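Local coordinates for protein polymeric immunoglobulin receptor (Mus musculus, PDB 4NOF) that probably binds polymeric immunoglobulins such as IgA and IgM and carries them across epithelia, its extracellular part forming secretory component, at residues V49-T53 with R63-F67; D87-C93 with K104-V110. Residues are numbered along the deposited sequence.

Contact 1 (V49-T53 with R63-F67); sequences VIDST and RAKLF
At one edge of this V-type immunoglobulin sandwich, border strands of the two sheets, C' (46-51) and D (64-67), face each other. Their short axes run roughly parallel, 30° apart (signed crossing -30°), and approach to 7.2 Å; no hydrogen bond joins 49-53 to 63-67. Ile50 CA lies 7.0 Å from Ala64 CA, and Ser52 CA lies 6.8 Å from Leu66 CA. Strand 64-67 is extended, whereas Val49 (phi/psi -99/-57) and Ile50 (-159/147) form a classic beta bulge facing Leu38 of strand 36-41; Ser52 and Thr53 turn near -80/0. Apolar contact centres on Ile50, which in the tt rotamer points toward 63-67; its CD1 lies 3.5 Å from Ala64 O, 4.1 Å from Ala64 CB and 4.3 Å from Leu66 CB. Leu66, also tt, places CD1 4.0 Å from Asp51 C and from Ser52 N. Both side chains also pack on Val78 of strand 75-80, between the sheets. The polar groups bond away from the interface: Ser52 OG with Lys36 N, and Asp51 (chi1 p), pointing away, in an Asx turn, Asp51 OD1 accepting from Thr53 N at 2.9 Å; Thr53 OG1 donates to the same oxygen at 2.5 Å.

Contact 2 (D87-C93 with K104-V110); sequences DAGLYIC and KNVDLQV
Strands F (89-93) and G (104-110) form an antiparallel hairpin, axes 4.6 Å apart at 148°. Both are extended except at Gly89 (phi/psi 133/-167), where a CB would jam against Ala88 O. Lys104, Val106 and Leu108 start on the face of Tyr91 and Cys93, Asn105 and Asp107 on that of Leu90 and Ile92. Lys104 N donates to Cys93 O at 3.0 Å; Lys104 O accepts from Cys93 N at 2.9 Å. Asn105 faces Ile92, a non-hydrogen-bonded pair; Asn105 OD1 lies 3.7 Å from Ile92 CG1, ND2 bonds Ser8 O. Val106 O accepts from Tyr91 N at 2.8 Å; Val106 N donates to Tyr91 O at 3.0 Å. Asp107 CA lies 4.4 Å from Leu90 CA. Leu108 (tp) N donates to Gly89 O and Leu108 O accepts from Gly89 N, both 2.9 Å. Val110 CG2 touches Ala88 CB at 4.0 Å. Tyr91 makes the tyrosine corner, OH to Asp87 O 2.6 Å. Strands 11-16 and 36-41 flank the pair; Cys93 crosses to strand 21-26 through its disulfide with Cys25.

Overall arrangement
Contact 1 closes before contact 2 opens along the chain, and their centres lie about 15 Å apart within one V-set domain. Both reach the same five-stranded sheet: contact 2 joins two of its inner strands, 89-95 and 102-111, whereas contact 1 spans from one of its outermost strands, 46-51, to strand 64-67 of the three-stranded sheet. Two direct links connect them. Arg63 NH1 and Asp87 OD2 form a 2.8 Å salt bridge, the Arg-Asp pair familiar from V domains, tying the residue before strand 64-67 to the turn before strand 89-95. Val49 CG2 packs 3.8 Å from Tyr91 CE2, so edge and centre meet inside the sandwich.

Contact 1 (V49-T53 with R63-F67)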
ATOM      1  N   VAL A  49      -7.479  -0.010   1.596  1.00 15.48           N
ATOM      2  CA  VAL A  49      -7.255  -1.246   0.899  1.00 15.82           C
ATOM      3  C   VAL A  49      -7.203  -2.390   1.901  1.00 14.96           C
ATOM      4  O   VAL A  49      -7.958  -3.333   1.786  1.00 14.76           O
ATOM      5  CB  VAL A  49      -5.941  -1.172   0.082  1.00 16.31           C
ATOM      6  CG1 VAL A  49      -5.585  -2.504  -0.565  1.00 17.46           C
ATOM      7  CG2 VAL A  49      -6.080  -0.014  -0.922  1.00 17.59           C
ATOM      8  N   ILE A  50      -6.291  -2.313   2.879  1.00 15.47           N
ATOM      9  CA  ILE A  50      -6.189  -3.344   3.919  1.00 15.14           C
ATOM     10  C   ILE A  50      -5.485  -2.750   5.113  1.00 14.23           C
ATOM     11  O   ILE A  50      -4.607  -1.877   4.958  1.00 13.93           O
ATOM     12  CB  ILE A  50      -5.426  -4.589   3.384  1.00 16.29           C
ATOM     13  CG1 ILE A  50      -5.440  -5.739   4.372  1.00 17.34           C
ATOM     14  CG2 ILE A  50      -3.991  -4.222   2.966  1.00 16.33           C
ATOM     15  CD1 ILE A  50      -5.022  -7.050   3.756  1.00 18.44           C
ATOM     16  N   ASP A  51      -5.862  -3.196   6.308  1.00 14.76           N
ATOM     17  CA  ASP A  51      -5.132  -2.789   7.505  1.00 15.97           C
ATOM     18  C   ASP A  51      -4.848  -3.953   8.445  1.00 15.89           C
ATOM     19  O   ASP A  51      -5.330  -5.046   8.256  1.00 16.40           O
ATOM     20  CB  ASP A  51      -5.790  -1.596   8.207  1.00 18.30           C
ATOM     21  CG  ASP A  51      -7.098  -1.914   8.891  1.00 20.37           C
ATOM     22  OD1 ASP A  51      -7.349  -3.050   9.353  1.00 21.45           O
ATOM     23  OD2 ASP A  51      -7.878  -0.932   9.046  1.00 23.38           O
ATOM     24  N   SER A  52      -4.041  -3.674   9.456  1.00 16.06           N
ATOM     25  CA  SER A  52      -3.528  -4.698  10.376  1.00 17.25           C
ATOM     26  C   SER A  52      -4.587  -5.149  11.387  1.00 21.05           C
ATOM     27  O   SER A  52      -4.302  -6.038  12.218  1.00 21.60           O
ATOM     28  CB  SER A  52      -2.303  -4.170  11.128  1.00 16.21           C
ATOM     29  OG  SER A  52      -2.551  -2.980  11.816  1.00 16.84           O
ATOM     30  N   THR A  53      -5.774  -4.516  11.350  1.00 20.58           N
ATOM     31  CA  THR A  53      -6.945  -4.993  12.119  1.00 22.99           C
ATOM     32  C   THR A  53      -7.772  -6.018  11.328  1.00 24.18           C
ATOM     33  O   THR A  53      -8.827  -6.434  11.802  1.00 24.33           O
ATOM     34  CB  THR A  53      -7.885  -3.844  12.570  1.00 24.46           C
ATOM     35  OG1 THR A  53      -8.677  -3.392  11.447  1.00 27.16           O
ATOM     36  CG2 THR A  53      -7.140  -2.696  13.192  1.00 27.19           C
ATOM     37  N   ARG A  63      -7.033 -11.084  -2.359  1.00 22.44           N
ATOM     38  CA  ARG A  63      -5.903 -10.647  -3.202  1.00 23.82           C
ATOM     39  C   ARG A  63      -4.864  -9.847  -2.457  1.00 21.29           C
ATOM     40  O   ARG A  63      -3.760  -9.674  -2.959  1.00 25.67           O
ATOM     41  CB  ARG A  63      -6.364  -9.746  -4.366  1.00 23.94           C
ATOM     42  CG  ARG A  63      -7.451 -10.291  -5.223  1.00 26.12           C
ATOM     43  CD  ARG A  63      -7.605  -9.487  -6.512  1.00 22.45           C
ATOM     44  NE  ARG A  63      -8.113  -8.133  -6.394  1.00 21.39           N
ATOM     45  CZ  ARG A  63      -7.472  -7.041  -6.843  1.00 20.62           C
ATOM     46  NH1 ARG A  63      -6.277  -7.154  -7.393  1.00 20.61           N
ATOM     47  NH2 ARG A  63      -8.029  -5.834  -6.741  1.00 20.96           N
ATOM     48  N   ALA A  64      -5.208  -9.286  -1.298  1.00 21.20           N
ATOM     49  CA  ALA A  64      -4.317  -8.439  -0.551  1.00 19.73           C
ATOM     50  C   ALA A  64      -3.966  -9.101   0.779  1.00 20.24           C
ATOM     51  O   ALA A  64      -4.822  -9.658   1.455  1.00 21.12           O
ATOM     52  CB  ALA A  64      -4.944  -7.068  -0.303  1.00 21.34           C
ATOM     53  N   LYS A  65      -2.698  -9.036   1.143  1.00 19.00           N
ATOM     54  CA  LYS A  65      -2.262  -9.556   2.424  0.50 19.27           C
ATOM     55  C   LYS A  65      -1.222  -8.608   2.991  1.00 17.85           C
ATOM     56  O   LYS A  65      -0.349  -8.087   2.257  1.00 18.63           O
ATOM     57  CB  LYS A  65      -1.688 -10.959   2.264  0.50 21.59           C
ATOM     58  CG  LYS A  65      -2.699 -11.997   1.771  0.50 24.39           C
ATOM     59  CD  LYS A  65      -3.781 -12.284   2.810  0.50 27.50           C
ATOM     60  CE  LYS A  65      -4.793 -13.334   2.347  0.50 30.12           C
ATOM     61  NZ  LYS A  65      -5.429 -13.033   1.025  0.50 33.41           N
ATOM     62  N   LEU A  66      -1.342  -8.360   4.290  1.00 15.76           N
ATOM     63  CA  LEU A  66      -0.463  -7.450   4.998  1.00 15.63           C
ATOM     64  C   LEU A  66       0.341  -8.256   6.012  1.00 16.20           C
ATOM     65  O   LEU A  66      -0.246  -8.998   6.796  1.00 16.80           O
ATOM     66  CB  LEU A  66      -1.270  -6.385   5.723  1.00 16.68           C
ATOM     67  CG  LEU A  66      -0.534  -5.180   6.287  1.00 16.64           C
ATOM     68  CD1 LEU A  66      -1.431  -3.946   6.456  1.00 18.43           C
ATOM     69  CD2 LEU A  66       0.078  -5.515   7.655  1.00 18.11           C
ATOM     70  N   PHE A  67       1.655  -8.111   5.974  1.00 14.90           N
ATOM     71  CA  PHE A  67       2.523  -8.913   6.864  1.00 15.07           C
ATOM     72  C   PHE A  67       3.834  -8.197   7.129  1.00 16.29           C
ATOM     73  O   PHE A  67       4.175  -7.206   6.470  1.00 15.81           O
ATOM     74  CB  PHE A  67       2.772 -10.284   6.250  1.00 16.12           C
ATOM     75  CG  PHE A  67       3.388 -10.235   4.873  1.00 17.72           C
ATOM     76  CD1 PHE A  67       2.590 -10.133   3.743  1.00 18.36           C
ATOM     77  CD2 PHE A  67       4.762 -10.272   4.707  1.00 17.46           C
ATOM     78  CE1 PHE A  67       3.157 -10.075   2.475  1.00 21.46           C
ATOM     79  CE2 PHE A  67       5.323 -10.243   3.456  1.00 18.32           C
ATOM     80  CZ  PHE A  67       4.541 -10.128   2.335  1.00 19.36           C
TER

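Contact 2 (D87-C93 with K104-V110)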
ATOM      1  N   ASP A  87      -6.468  -1.379 -10.317  1.00 19.03           N
ATOM      2  CA  ASP A  87      -5.513  -1.302  -9.193  1.00 17.60           C
ATOM      3  C   ASP A  87      -4.466  -0.211  -9.415  1.00 16.91           C
ATOM      4  O   ASP A  87      -3.805   0.190  -8.476  1.00 16.95           O
ATOM      5  CB  ASP A  87      -4.787  -2.636  -8.978  1.00 18.11           C
ATOM      6  CG  ASP A  87      -5.710  -3.755  -8.473  1.00 19.78           C
ATOM      7  OD1 ASP A  87      -6.646  -3.448  -7.696  1.00 20.85           O
ATOM      8  OD2 ASP A  87      -5.468  -4.932  -8.833  1.00 21.21           O
ATOM      9  N   ALA A  88      -4.277   0.239 -10.646  1.00 16.90           N
ATOM     10  CA  ALA A  88      -3.267   1.247 -10.905  1.00 17.68           C
ATOM     11  C   ALA A  88      -3.583   2.536 -10.197  1.00 16.99           C
ATOM     12  O   ALA A  88      -4.750   2.937 -10.082  1.00 18.36           O
ATOM     13  CB  ALA A  88      -3.107   1.511 -12.401  1.00 19.06           C
ATOM     14  N   GLY A  89      -2.513   3.231  -9.802  1.00 16.94           N
ATOM     15  CA  GLY A  89      -2.628   4.572  -9.266  1.00 16.04           C
ATOM     16  C   GLY A  89      -1.815   4.739  -7.992  1.00 15.45           C
ATOM     17  O   GLY A  89      -0.972   3.897  -7.644  1.00 15.16           O
ATOM     18  N   LEU A  90      -2.088   5.846  -7.308  1.00 15.16           N
ATOM     19  CA  LEU A  90      -1.355   6.203  -6.091  1.00 15.56           C
ATOM     20  C   LEU A  90      -1.963   5.560  -4.866  1.00 15.24           C
ATOM     21  O   LEU A  90      -3.188   5.480  -4.744  1.00 16.15           O
ATOM     22  CB  LEU A  90      -1.369   7.724  -5.863  1.00 17.06           C
ATOM     23  CG  LEU A  90      -0.526   8.522  -6.876  1.00 18.89           C
ATOM     24  CD1 LEU A  90      -0.865  10.015  -6.786  1.00 20.94           C
ATOM     25  CD2 LEU A  90       0.957   8.255  -6.702  1.00 20.13           C
ATOM     26  N   TYR A  91      -1.073   5.130  -3.964  1.00 15.21           N
ATOM     27  CA  TYR A  91      -1.411   4.563  -2.670  1.00 14.95           C
ATOM     28  C   TYR A  91      -0.549   5.236  -1.604  1.00 14.99           C
ATOM     29  O   TYR A  91       0.485   5.847  -1.875  1.00 16.21           O
ATOM     30  CB  TYR A  91      -1.123   3.069  -2.635  1.00 15.54           C
ATOM     31  CG  TYR A  91      -1.951   2.187  -3.548  1.00 14.61           C
ATOM     32  CD1 TYR A  91      -1.732   2.138  -4.930  1.00 14.91           C
ATOM     33  CD2 TYR A  91      -2.902   1.313  -3.011  1.00 16.03           C
ATOM     34  CE1 TYR A  91      -2.469   1.301  -5.719  1.00 15.02           C
ATOM     35  CE2 TYR A  91      -3.619   0.449  -3.810  1.00 16.14           C
ATOM     36  CZ  TYR A  91      -3.419   0.456  -5.168  1.00 15.61           C
ATOM     37  OH  TYR A  91      -4.164  -0.432  -5.966  1.00 17.85           O
ATOM     38  N   ILE A  92      -0.996   5.121  -0.367  1.00 14.68           N
ATOM     39  CA  ILE A  92      -0.256   5.605   0.792  1.00 15.75           C
ATOM     40  C   ILE A  92      -0.173   4.488   1.822  1.00 16.00           C
ATOM     41  O   ILE A  92      -1.215   3.921   2.223  1.00 16.52           O
ATOM     42  CB  ILE A  92      -0.887   6.874   1.440  1.00 17.83           C
ATOM     43  CG1 ILE A  92      -0.944   8.037   0.455  1.00 20.30           C
ATOM     44  CG2 ILE A  92      -0.054   7.293   2.623  1.00 19.06           C
ATOM     45  CD1 ILE A  92      -1.711   9.247   0.998  1.00 21.12           C
ATOM     46  N   CYS A  93       1.056   4.164   2.207  1.00 16.18           N
ATOM     47  CA  CYS A  93       1.348   3.313   3.389  1.00 17.95           C
ATOM     48  C   CYS A  93       1.262   4.182   4.596  1.00 19.29           C
ATOM     49  O   CYS A  93       1.801   5.308   4.574  1.00 21.55           O
ATOM     50  CB  CYS A  93       2.783   2.851   3.394  1.00 20.82           C
ATOM     51  SG  CYS A  93       3.301   1.813   2.048  1.00 22.21           S
ATOM     52  N   LYS A 104       4.278   6.567   3.463  1.00 19.04           N
ATOM     53  CA  LYS A 104       5.102   6.353   2.290  1.00 18.68           C
ATOM     54  C   LYS A 104       4.188   6.404   1.061  1.00 17.86           C
ATOM     55  O   LYS A 104       3.176   5.676   0.990  1.00 16.66           O
ATOM     56  CB  LYS A 104       5.821   5.002   2.351  1.00 20.86           C
ATOM     57  CG  LYS A 104       6.629   4.614   1.101  1.00 22.48           C
ATOM     58  CD  LYS A 104       7.829   5.502   0.894  1.00 25.02           C
ATOM     59  CE  LYS A 104       8.435   5.254  -0.474  1.00 26.65           C
ATOM     60  NZ  LYS A 104       9.612   6.145  -0.722  1.00 30.74           N
ATOM     61  N   ASN A 105       4.540   7.259   0.106  1.00 16.57           N
ATOM     62  CA  ASN A 105       3.824   7.335  -1.138  1.00 15.72           C
ATOM     63  C   ASN A 105       4.297   6.241  -2.124  1.00 16.19           C
ATOM     64  O   ASN A 105       5.496   6.074  -2.343  1.00 16.99           O
ATOM     65  CB  ASN A 105       4.011   8.733  -1.776  1.00 16.52           C
ATOM     66  CG  ASN A 105       3.371   9.826  -0.951  1.00 18.53           C
ATOM     67  OD1 ASN A 105       2.178   9.763  -0.651  1.00 19.65           O
ATOM     68  ND2 ASN A 105       4.150  10.819  -0.583  1.00 18.16           N
ATOM     69  N   VAL A 106       3.331   5.599  -2.777  1.00 16.14           N
ATOM     70  CA  VAL A 106       3.530   4.501  -3.684  1.00 17.36           C
ATOM     71  C   VAL A 106       2.696   4.718  -4.944  1.00 16.75           C
ATOM     72  O   VAL A 106       1.562   5.223  -4.879  1.00 17.17           O
ATOM     73  CB  VAL A 106       3.072   3.181  -3.010  1.00 18.22           C
ATOM     74  CG1 VAL A 106       3.043   2.027  -3.996  1.00 18.67           C
ATOM     75  CG2 VAL A 106       3.988   2.874  -1.820  1.00 18.94           C
ATOM     76  N   ASP A 107       3.262   4.400  -6.111  1.00 15.94           N
ATOM     77  CA  ASP A 107       2.528   4.486  -7.371  1.00 16.59           C
ATOM     78  C   ASP A 107       2.619   3.125  -8.041  1.00 17.24           C
ATOM     79  O   ASP A 107       3.721   2.590  -8.213  1.00 19.41           O
ATOM     80  CB  ASP A 107       3.145   5.562  -8.276  1.00 18.43           C
ATOM     81  CG  ASP A 107       2.275   5.970  -9.427  1.00 22.37           C
ATOM     82  OD1 ASP A 107       1.145   5.480  -9.632  1.00 22.41           O
ATOM     83  OD2 ASP A 107       2.729   6.877 -10.159  1.00 26.76           O
ATOM     84  N   LEU A 108       1.459   2.531  -8.309  1.00 16.27           N
ATOM     85  CA  LEU A 108       1.378   1.276  -9.018  0.50 15.56           C
ATOM     86  C   LEU A 108       0.985   1.533 -10.467  1.00 15.77           C
ATOM     87  O   LEU A 108      -0.059   2.086 -10.761  1.00 16.70           O
ATOM     88  CB  LEU A 108       0.370   0.344  -8.342  0.50 15.41           C
ATOM     89  CG  LEU A 108       0.267  -1.032  -8.970  0.50 14.89           C
ATOM     90  CD1 LEU A 108       1.617  -1.734  -8.996  0.50 14.69           C
ATOM     91  CD2 LEU A 108      -0.765  -1.851  -8.197  0.50 15.46           C
ATOM     92  N   GLN A 109       1.865   1.154 -11.378  1.00 16.02           N
ATOM     93  CA  GLN A 109       1.575   1.187 -12.801  1.00 16.86           C
ATOM     94  C   GLN A 109       1.309  -0.243 -13.238  1.00 15.90           C
ATOM     95  O   GLN A 109       2.135  -1.142 -13.003  1.00 17.51           O
ATOM     96  CB  GLN A 109       2.762   1.809 -13.558  1.00 18.50           C
ATOM     97  CG  GLN A 109       2.576   1.762 -15.076  1.00 20.13           C
ATOM     98  CD  GLN A 109       3.715   2.471 -15.814  1.00 22.86           C
ATOM     99  OE1 GLN A 109       4.748   1.869 -16.118  1.00 27.20           O
ATOM    100  NE2 GLN A 109       3.525   3.749 -16.075  1.00 20.62           N
ATOM    101  N   VAL A 110       0.132  -0.464 -13.787  1.00 16.87           N
ATOM    102  CA  VAL A 110      -0.294  -1.748 -14.285  1.00 16.92           C
ATOM    103  C   VAL A 110      -0.373  -1.663 -15.810  1.00 17.28           C
ATOM    104  O   VAL A 110      -1.115  -0.868 -16.380  1.00 20.64           O
ATOM    105  CB  VAL A 110      -1.649  -2.192 -13.707  1.00 17.31           C
ATOM    106  CG1 VAL A 110      -2.015  -3.582 -14.240  1.00 17.86           C
ATOM    107  CG2 VAL A 110      -1.631  -2.197 -12.183  1.00 18.29           C
TER